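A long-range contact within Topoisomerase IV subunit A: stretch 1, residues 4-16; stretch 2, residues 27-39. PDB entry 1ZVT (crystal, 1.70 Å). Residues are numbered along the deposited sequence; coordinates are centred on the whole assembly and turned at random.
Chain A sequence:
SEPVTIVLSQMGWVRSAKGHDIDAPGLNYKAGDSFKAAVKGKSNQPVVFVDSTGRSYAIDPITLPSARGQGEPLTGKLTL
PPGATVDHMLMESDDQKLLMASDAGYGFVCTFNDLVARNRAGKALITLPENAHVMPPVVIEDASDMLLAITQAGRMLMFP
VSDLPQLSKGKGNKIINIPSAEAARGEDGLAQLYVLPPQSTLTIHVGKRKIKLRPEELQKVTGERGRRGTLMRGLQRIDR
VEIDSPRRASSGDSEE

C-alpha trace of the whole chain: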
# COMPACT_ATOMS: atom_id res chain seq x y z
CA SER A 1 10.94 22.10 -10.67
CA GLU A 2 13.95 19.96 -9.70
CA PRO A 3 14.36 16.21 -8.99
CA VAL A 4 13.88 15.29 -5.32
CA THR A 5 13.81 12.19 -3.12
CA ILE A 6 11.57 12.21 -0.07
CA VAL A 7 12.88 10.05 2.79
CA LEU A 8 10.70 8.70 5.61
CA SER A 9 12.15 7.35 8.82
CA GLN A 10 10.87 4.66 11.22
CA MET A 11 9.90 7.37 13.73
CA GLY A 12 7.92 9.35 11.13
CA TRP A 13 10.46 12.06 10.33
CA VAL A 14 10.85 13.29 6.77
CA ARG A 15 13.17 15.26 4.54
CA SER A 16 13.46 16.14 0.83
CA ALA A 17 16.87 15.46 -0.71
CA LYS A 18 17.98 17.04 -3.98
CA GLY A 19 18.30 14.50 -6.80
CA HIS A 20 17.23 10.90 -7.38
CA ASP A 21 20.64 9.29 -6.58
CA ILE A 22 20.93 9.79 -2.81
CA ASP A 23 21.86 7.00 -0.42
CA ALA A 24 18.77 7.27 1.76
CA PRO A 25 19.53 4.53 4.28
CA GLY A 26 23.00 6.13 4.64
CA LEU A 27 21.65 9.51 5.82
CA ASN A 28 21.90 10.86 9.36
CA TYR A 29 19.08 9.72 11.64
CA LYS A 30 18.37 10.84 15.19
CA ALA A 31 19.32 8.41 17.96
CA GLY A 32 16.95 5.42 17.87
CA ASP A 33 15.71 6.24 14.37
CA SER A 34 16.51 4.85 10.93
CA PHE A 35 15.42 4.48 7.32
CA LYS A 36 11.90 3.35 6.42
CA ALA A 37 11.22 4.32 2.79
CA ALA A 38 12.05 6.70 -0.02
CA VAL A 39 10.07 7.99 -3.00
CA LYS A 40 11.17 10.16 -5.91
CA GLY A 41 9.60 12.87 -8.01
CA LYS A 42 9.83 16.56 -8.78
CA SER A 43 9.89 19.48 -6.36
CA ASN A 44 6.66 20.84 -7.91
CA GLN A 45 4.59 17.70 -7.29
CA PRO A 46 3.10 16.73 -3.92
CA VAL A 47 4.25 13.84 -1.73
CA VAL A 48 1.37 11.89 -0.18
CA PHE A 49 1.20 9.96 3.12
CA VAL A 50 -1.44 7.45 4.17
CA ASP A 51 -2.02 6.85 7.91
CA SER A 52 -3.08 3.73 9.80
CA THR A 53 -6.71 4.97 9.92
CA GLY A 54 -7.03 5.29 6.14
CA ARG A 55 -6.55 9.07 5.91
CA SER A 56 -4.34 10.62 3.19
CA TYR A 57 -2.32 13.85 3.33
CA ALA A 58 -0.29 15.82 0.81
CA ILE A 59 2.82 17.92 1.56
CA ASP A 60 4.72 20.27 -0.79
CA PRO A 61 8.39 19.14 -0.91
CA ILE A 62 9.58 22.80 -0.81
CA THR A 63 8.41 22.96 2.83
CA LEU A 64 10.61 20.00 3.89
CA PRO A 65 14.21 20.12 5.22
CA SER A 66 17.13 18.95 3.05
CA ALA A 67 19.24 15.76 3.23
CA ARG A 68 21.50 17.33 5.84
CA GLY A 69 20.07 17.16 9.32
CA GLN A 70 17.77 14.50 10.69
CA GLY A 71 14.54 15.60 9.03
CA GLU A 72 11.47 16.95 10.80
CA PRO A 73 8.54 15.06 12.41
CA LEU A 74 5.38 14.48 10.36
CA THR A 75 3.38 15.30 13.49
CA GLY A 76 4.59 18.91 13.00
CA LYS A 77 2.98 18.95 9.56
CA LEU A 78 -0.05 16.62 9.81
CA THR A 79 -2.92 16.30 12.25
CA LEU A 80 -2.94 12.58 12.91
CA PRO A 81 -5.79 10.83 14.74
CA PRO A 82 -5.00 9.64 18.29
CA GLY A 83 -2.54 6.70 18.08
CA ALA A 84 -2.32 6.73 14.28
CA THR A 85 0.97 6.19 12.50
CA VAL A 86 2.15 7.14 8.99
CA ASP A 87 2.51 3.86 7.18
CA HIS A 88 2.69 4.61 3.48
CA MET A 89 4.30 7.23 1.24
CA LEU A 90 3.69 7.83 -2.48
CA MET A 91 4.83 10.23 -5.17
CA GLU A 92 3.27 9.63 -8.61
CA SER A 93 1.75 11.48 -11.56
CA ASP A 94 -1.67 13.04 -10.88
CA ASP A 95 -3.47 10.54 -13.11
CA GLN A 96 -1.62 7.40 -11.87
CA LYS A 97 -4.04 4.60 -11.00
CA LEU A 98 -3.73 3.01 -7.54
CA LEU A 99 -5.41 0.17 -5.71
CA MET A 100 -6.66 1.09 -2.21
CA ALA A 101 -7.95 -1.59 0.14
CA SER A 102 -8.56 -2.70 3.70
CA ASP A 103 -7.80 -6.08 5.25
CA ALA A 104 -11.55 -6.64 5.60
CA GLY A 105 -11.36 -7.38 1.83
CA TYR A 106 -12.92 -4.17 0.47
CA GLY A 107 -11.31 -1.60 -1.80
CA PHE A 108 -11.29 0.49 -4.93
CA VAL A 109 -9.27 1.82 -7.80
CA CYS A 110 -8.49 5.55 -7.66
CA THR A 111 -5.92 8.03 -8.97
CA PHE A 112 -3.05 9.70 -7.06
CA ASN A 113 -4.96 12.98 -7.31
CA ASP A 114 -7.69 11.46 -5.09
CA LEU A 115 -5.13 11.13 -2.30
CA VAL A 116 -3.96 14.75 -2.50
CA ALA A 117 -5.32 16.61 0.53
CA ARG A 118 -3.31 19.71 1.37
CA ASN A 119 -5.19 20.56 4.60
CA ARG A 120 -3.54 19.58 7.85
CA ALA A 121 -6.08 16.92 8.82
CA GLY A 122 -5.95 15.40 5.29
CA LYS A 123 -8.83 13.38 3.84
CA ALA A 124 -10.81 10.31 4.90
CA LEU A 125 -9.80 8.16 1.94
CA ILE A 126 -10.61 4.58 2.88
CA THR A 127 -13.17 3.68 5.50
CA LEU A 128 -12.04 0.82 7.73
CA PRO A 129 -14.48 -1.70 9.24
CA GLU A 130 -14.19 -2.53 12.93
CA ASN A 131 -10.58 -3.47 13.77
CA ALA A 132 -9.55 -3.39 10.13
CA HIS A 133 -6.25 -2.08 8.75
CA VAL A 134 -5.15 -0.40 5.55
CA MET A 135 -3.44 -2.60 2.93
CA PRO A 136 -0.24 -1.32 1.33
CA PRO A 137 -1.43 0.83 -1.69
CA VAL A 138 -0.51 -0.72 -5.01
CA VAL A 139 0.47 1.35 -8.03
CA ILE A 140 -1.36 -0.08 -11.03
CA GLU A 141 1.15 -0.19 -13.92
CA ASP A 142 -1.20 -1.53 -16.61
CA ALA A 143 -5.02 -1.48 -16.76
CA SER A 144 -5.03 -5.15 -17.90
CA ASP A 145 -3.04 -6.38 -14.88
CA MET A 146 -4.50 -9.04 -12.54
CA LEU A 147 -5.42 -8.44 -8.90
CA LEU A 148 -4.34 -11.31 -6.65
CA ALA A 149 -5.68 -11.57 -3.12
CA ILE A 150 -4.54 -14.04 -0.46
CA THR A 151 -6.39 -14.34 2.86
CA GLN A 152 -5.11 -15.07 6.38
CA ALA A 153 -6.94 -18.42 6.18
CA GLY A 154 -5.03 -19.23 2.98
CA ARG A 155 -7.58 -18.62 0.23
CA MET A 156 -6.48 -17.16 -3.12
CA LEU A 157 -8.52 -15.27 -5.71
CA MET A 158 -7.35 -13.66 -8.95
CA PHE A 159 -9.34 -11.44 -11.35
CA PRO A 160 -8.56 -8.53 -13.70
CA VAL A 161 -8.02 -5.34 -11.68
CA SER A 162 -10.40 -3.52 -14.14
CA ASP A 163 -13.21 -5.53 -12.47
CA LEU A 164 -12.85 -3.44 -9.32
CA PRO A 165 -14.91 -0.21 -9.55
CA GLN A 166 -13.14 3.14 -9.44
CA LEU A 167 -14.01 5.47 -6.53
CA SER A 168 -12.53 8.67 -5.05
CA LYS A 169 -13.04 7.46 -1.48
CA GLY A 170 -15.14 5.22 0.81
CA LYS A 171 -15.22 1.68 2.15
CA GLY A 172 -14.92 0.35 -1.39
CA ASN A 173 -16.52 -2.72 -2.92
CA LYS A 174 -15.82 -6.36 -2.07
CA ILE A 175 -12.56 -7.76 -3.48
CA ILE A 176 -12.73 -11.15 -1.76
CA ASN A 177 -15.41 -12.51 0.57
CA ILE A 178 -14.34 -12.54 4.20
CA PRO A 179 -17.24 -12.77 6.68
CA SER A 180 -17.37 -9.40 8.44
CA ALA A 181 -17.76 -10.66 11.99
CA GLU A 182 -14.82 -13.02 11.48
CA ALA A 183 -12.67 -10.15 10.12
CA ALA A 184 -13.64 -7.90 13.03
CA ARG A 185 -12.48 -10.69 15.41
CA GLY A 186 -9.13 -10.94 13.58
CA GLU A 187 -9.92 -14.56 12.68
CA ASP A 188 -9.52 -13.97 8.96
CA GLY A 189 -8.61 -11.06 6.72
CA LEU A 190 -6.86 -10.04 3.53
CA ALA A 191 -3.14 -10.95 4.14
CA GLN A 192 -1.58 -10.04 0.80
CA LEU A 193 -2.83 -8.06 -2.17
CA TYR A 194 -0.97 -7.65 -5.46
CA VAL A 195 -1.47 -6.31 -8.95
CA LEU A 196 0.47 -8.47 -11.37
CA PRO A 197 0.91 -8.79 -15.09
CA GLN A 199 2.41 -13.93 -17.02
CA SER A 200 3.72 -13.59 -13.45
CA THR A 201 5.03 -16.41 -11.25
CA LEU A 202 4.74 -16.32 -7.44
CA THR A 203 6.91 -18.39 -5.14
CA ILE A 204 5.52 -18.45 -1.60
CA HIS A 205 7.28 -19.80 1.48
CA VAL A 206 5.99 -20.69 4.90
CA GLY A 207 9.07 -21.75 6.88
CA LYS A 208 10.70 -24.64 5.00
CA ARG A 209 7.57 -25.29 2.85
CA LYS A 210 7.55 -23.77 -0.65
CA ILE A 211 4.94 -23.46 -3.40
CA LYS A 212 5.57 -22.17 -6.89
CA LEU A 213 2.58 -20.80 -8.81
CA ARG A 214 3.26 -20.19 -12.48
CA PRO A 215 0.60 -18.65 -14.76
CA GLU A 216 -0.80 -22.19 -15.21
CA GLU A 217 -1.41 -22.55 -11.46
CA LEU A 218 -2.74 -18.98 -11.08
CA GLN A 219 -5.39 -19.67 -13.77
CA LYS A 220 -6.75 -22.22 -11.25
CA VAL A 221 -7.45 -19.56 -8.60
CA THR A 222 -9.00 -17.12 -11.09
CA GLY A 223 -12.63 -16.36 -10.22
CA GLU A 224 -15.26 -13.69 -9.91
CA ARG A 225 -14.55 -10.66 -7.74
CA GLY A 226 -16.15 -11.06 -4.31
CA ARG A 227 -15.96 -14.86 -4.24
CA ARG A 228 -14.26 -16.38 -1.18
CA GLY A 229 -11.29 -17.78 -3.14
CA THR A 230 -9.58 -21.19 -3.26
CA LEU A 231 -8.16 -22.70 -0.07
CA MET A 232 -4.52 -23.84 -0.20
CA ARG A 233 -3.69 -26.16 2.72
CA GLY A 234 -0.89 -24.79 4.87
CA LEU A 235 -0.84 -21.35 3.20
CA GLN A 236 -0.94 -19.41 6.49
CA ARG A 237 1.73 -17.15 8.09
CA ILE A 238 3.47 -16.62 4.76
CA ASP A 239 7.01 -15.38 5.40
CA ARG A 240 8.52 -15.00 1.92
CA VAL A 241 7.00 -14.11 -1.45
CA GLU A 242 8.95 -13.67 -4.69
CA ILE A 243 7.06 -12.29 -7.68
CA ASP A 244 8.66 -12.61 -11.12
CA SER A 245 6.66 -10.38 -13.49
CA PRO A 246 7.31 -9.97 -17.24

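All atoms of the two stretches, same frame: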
# COMPACT_ATOMS: atom_id res chain seq x y z
N VAL A 4 13.73 15.45 -6.76
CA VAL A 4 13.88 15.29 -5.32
C VAL A 4 13.61 13.84 -4.93
O VAL A 4 12.89 13.12 -5.65
CB VAL A 4 12.92 16.20 -4.50
CG1 VAL A 4 13.25 17.68 -4.74
CG2 VAL A 4 11.46 15.93 -4.83
N THR A 5 14.15 13.46 -3.77
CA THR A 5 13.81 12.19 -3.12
C THR A 5 13.28 12.52 -1.74
O THR A 5 13.94 13.24 -0.99
CB THR A 5 15.04 11.28 -2.98
OG1 THR A 5 15.52 10.98 -4.29
CG2 THR A 5 14.68 9.97 -2.27
N ILE A 6 12.11 12.01 -1.42
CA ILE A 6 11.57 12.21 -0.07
C ILE A 6 11.88 10.96 0.74
O ILE A 6 11.64 9.84 0.28
CB ILE A 6 10.04 12.44 -0.08
CG1 ILE A 6 9.61 13.45 -1.17
CG2 ILE A 6 9.58 12.82 1.33
CD1 ILE A 6 10.32 14.82 -1.09
N VAL A 7 12.43 11.15 1.93
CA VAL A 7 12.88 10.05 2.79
C VAL A 7 12.11 10.06 4.09
O VAL A 7 12.03 11.09 4.77
CB VAL A 7 14.39 10.18 3.09
CG1 VAL A 7 14.90 9.00 4.00
CG2 VAL A 7 15.20 10.27 1.77
N LEU A 8 11.52 8.91 4.41
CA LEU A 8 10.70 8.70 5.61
C LEU A 8 11.44 7.79 6.56
O LEU A 8 11.99 6.75 6.14
CB LEU A 8 9.38 8.03 5.21
CG LEU A 8 8.43 7.62 6.33
CD1 LEU A 8 7.92 8.86 7.10
CD2 LEU A 8 7.26 6.77 5.76
N SER A 9 11.47 8.17 7.82
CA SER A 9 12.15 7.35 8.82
C SER A 9 11.16 6.53 9.64
O SER A 9 9.94 6.77 9.61
CB SER A 9 13.00 8.22 9.74
OG SER A 9 12.17 8.91 10.67
N GLN A 10 11.70 5.56 10.40
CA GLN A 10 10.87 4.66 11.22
C GLN A 10 10.01 5.43 12.23
O GLN A 10 8.86 5.07 12.49
CB GLN A 10 11.77 3.68 11.98
CG GLN A 10 12.40 2.61 11.11
CD GLN A 10 11.38 1.74 10.40
OE1 GLN A 10 10.26 1.52 10.90
NE2 GLN A 10 11.73 1.27 9.20
N MET A 11 10.58 6.52 12.74
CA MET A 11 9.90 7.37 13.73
C MET A 11 8.98 8.42 13.11
O MET A 11 8.37 9.22 13.84
CB MET A 11 10.92 8.06 14.62
CG MET A 11 11.75 7.11 15.50
SD MET A 11 10.70 6.16 16.60
CE MET A 11 10.69 4.54 15.85
N GLY A 12 8.86 8.44 11.78
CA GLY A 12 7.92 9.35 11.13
C GLY A 12 8.48 10.74 10.87
O GLY A 12 7.71 11.71 10.81
N TRP A 13 9.79 10.82 10.68
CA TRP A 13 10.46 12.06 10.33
C TRP A 13 10.77 12.04 8.86
O TRP A 13 11.06 10.98 8.29
CB TRP A 13 11.75 12.22 11.14
CG TRP A 13 11.47 12.57 12.57
CD1 TRP A 13 10.53 12.01 13.39
CD2 TRP A 13 12.13 13.57 13.35
NE1 TRP A 13 10.58 12.58 14.64
CE2 TRP A 13 11.54 13.56 14.64
CE3 TRP A 13 13.16 14.48 13.08
CZ2 TRP A 13 11.96 14.42 15.66
CZ3 TRP A 13 13.58 15.35 14.11
CH2 TRP A 13 12.97 15.30 15.38
N VAL A 14 10.69 13.21 8.23
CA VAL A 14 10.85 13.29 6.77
C VAL A 14 11.83 14.36 6.36
O VAL A 14 12.06 15.32 7.10
CB VAL A 14 9.51 13.57 6.05
CG1 VAL A 14 8.64 12.34 6.08
CG2 VAL A 14 8.76 14.78 6.67
N ARG A 15 12.38 14.21 5.16
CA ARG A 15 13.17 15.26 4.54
C ARG A 15 13.09 15.10 3.02
O ARG A 15 12.67 14.04 2.53
CB ARG A 15 14.61 15.21 5.02
CG ARG A 15 15.43 14.10 4.39
CD ARG A 15 16.66 13.85 5.21
NE ARG A 15 16.45 12.89 6.30
CZ ARG A 15 17.38 12.55 7.18
NH1 ARG A 15 18.60 13.10 7.13
NH2 ARG A 15 17.12 11.66 8.12
N SER A 16 13.48 16.14 2.30
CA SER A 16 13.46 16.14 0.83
C SER A 16 14.88 16.38 0.36
O SER A 16 15.42 17.47 0.54
CB SER A 16 12.53 17.26 0.31
OG SER A 16 12.51 17.31 -1.11
N LEU A 27 21.80 8.18 5.22
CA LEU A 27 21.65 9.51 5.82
C LEU A 27 21.75 9.47 7.34
O LEU A 27 21.69 8.40 7.95
CB LEU A 27 20.32 10.12 5.42
CG LEU A 27 20.12 10.35 3.92
CD1 LEU A 27 18.68 10.67 3.61
CD2 LEU A 27 21.03 11.47 3.43
N ASN A 28 21.90 10.66 7.92
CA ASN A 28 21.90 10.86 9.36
C ASN A 28 20.48 10.67 9.90
O ASN A 28 19.53 11.25 9.39
CB ASN A 28 22.40 12.29 9.64
CG ASN A 28 22.54 12.60 11.13
OD1 ASN A 28 22.56 13.78 11.51
ND2 ASN A 28 22.63 11.58 11.96
N TYR A 29 20.35 9.83 10.93
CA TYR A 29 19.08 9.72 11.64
C TYR A 29 19.30 10.07 13.09
O TYR A 29 20.41 9.94 13.59
CB TYR A 29 18.48 8.32 11.49
CG TYR A 29 18.10 8.06 10.05
CD1 TYR A 29 19.00 7.47 9.17
CD2 TYR A 29 16.85 8.44 9.57
CE1 TYR A 29 18.66 7.26 7.83
CE2 TYR A 29 16.49 8.24 8.24
CZ TYR A 29 17.40 7.64 7.38
OH TYR A 29 17.05 7.45 6.06
N LYS A 30 18.25 10.55 13.76
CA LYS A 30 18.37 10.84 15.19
C LYS A 30 18.52 9.53 15.96
O LYS A 30 18.14 8.46 15.47
CB LYS A 30 17.17 11.67 15.67
CG LYS A 30 15.89 10.89 15.81
CD LYS A 30 14.70 11.82 15.99
CE LYS A 30 13.41 11.02 16.02
NZ LYS A 30 13.04 10.64 17.41
N ALA A 31 19.12 9.60 17.15
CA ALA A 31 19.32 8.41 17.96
C ALA A 31 18.03 7.59 18.08
O ALA A 31 16.98 8.14 18.41
CB ALA A 31 19.81 8.81 19.36
N GLY A 32 18.12 6.29 17.80
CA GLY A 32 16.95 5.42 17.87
C GLY A 32 16.11 5.39 16.60
O GLY A 32 15.11 4.68 16.51
N ASP A 33 16.50 6.18 15.60
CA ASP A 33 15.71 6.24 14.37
C ASP A 33 16.53 5.68 13.21
O ASP A 33 17.76 5.56 13.29
CB ASP A 33 15.28 7.68 14.10
CG ASP A 33 14.08 7.79 13.15
OD1 ASP A 33 13.50 6.77 12.74
OD2 ASP A 33 13.72 8.94 12.82
N SER A 34 15.84 5.35 12.12
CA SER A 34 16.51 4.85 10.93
C SER A 34 15.55 4.85 9.75
O SER A 34 14.35 5.14 9.89
CB SER A 34 17.05 3.43 11.17
OG SER A 34 15.99 2.54 11.49
N PHE A 35 16.09 4.44 8.61
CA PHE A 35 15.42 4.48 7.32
C PHE A 35 14.17 3.60 7.29
O PHE A 35 14.18 2.48 7.83
CB PHE A 35 16.39 3.99 6.25
CG PHE A 35 15.78 3.90 4.88
CD1 PHE A 35 15.57 5.06 4.14
CD2 PHE A 35 15.41 2.65 4.34
CE1 PHE A 35 15.00 4.98 2.86
CE2 PHE A 35 14.86 2.55 3.08
CZ PHE A 35 14.66 3.72 2.32
N LYS A 36 13.12 4.12 6.64
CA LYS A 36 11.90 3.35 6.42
C LYS A 36 11.57 3.21 4.94
O LYS A 36 11.29 2.11 4.48
CB LYS A 36 10.71 3.97 7.17
CG LYS A 36 9.40 3.15 6.96
CD LYS A 36 8.29 3.55 7.95
CE LYS A 36 6.94 3.00 7.48
NZ LYS A 36 6.90 1.52 7.35
N ALA A 37 11.59 4.32 4.20
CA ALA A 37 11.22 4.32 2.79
C ALA A 37 11.65 5.60 2.12
O ALA A 37 11.80 6.65 2.77
CB ALA A 37 9.69 4.13 2.62
N ALA A 38 11.79 5.52 0.80
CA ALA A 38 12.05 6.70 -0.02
C ALA A 38 11.19 6.66 -1.27
O ALA A 38 10.90 5.57 -1.82
CB ALA A 38 13.52 6.81 -0.37
N VAL A 39 10.76 7.84 -1.70
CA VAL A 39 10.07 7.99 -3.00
C VAL A 39 10.74 9.11 -3.79
O VAL A 39 11.44 9.94 -3.24
CB VAL A 39 8.55 8.24 -2.85
CG1 VAL A 39 7.88 7.02 -2.17
CG2 VAL A 39 8.31 9.49 -2.04
O HOH W 1 7.84 0.46 9.93

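Antiparallel strands often meet an irregularity where a sheet gives way to a turn, and this contact in Topoisomerase IV subunit A illustrates how side chains then reinforce the backbone ladder. Strands 4-9 and 35-39 pair regularly at first: Ile6 N donates to Val39 O (2.8 Å), Val39 N to Ile6 O (2.9 Å) and Leu8 N to Ala37 O (2.8 Å). A beta bulge then shifts the register by one, so that Leu8 O accepts from both Lys36 N (2.9 Å) and Ala37 N (3.1 Å).

Beyond the bulge, Gln10 N still donates to Ser34 O (2.7 Å), and polar groups secure the type I turn from Ser9 to Gly12. The carboxylate of Asp33 divides its oxygens, OD2 accepting from Ser9 OG (2.7 Å) and OD1 from Met11 N (2.9 Å). Ser9 OG in turn accepts from Trp13 N (3.1 Å), while Gly12 adopts backbone angles that suit glycine. The long arm of Gln10 reaches back, NE2 donating to Phe35 O (3.1 Å).

Apolar packing centres on buried Val7, whose CG1 lies 4.0 Å from Phe35 CD1 at the ring edge and whose CG2 lies 4.0 Å from Leu27 CD1. Arg15, also buried, turns its guanidinium to a backbone carbonyl: NH2 and NH1 donate to Asn28 O (2.8 and 3.1 Å), with Tyr29 in an off-centre cation-pi contact. Lys30 lays its aliphatic CE over the Trp13 indole, 3.4 Å from Trp13 CE2.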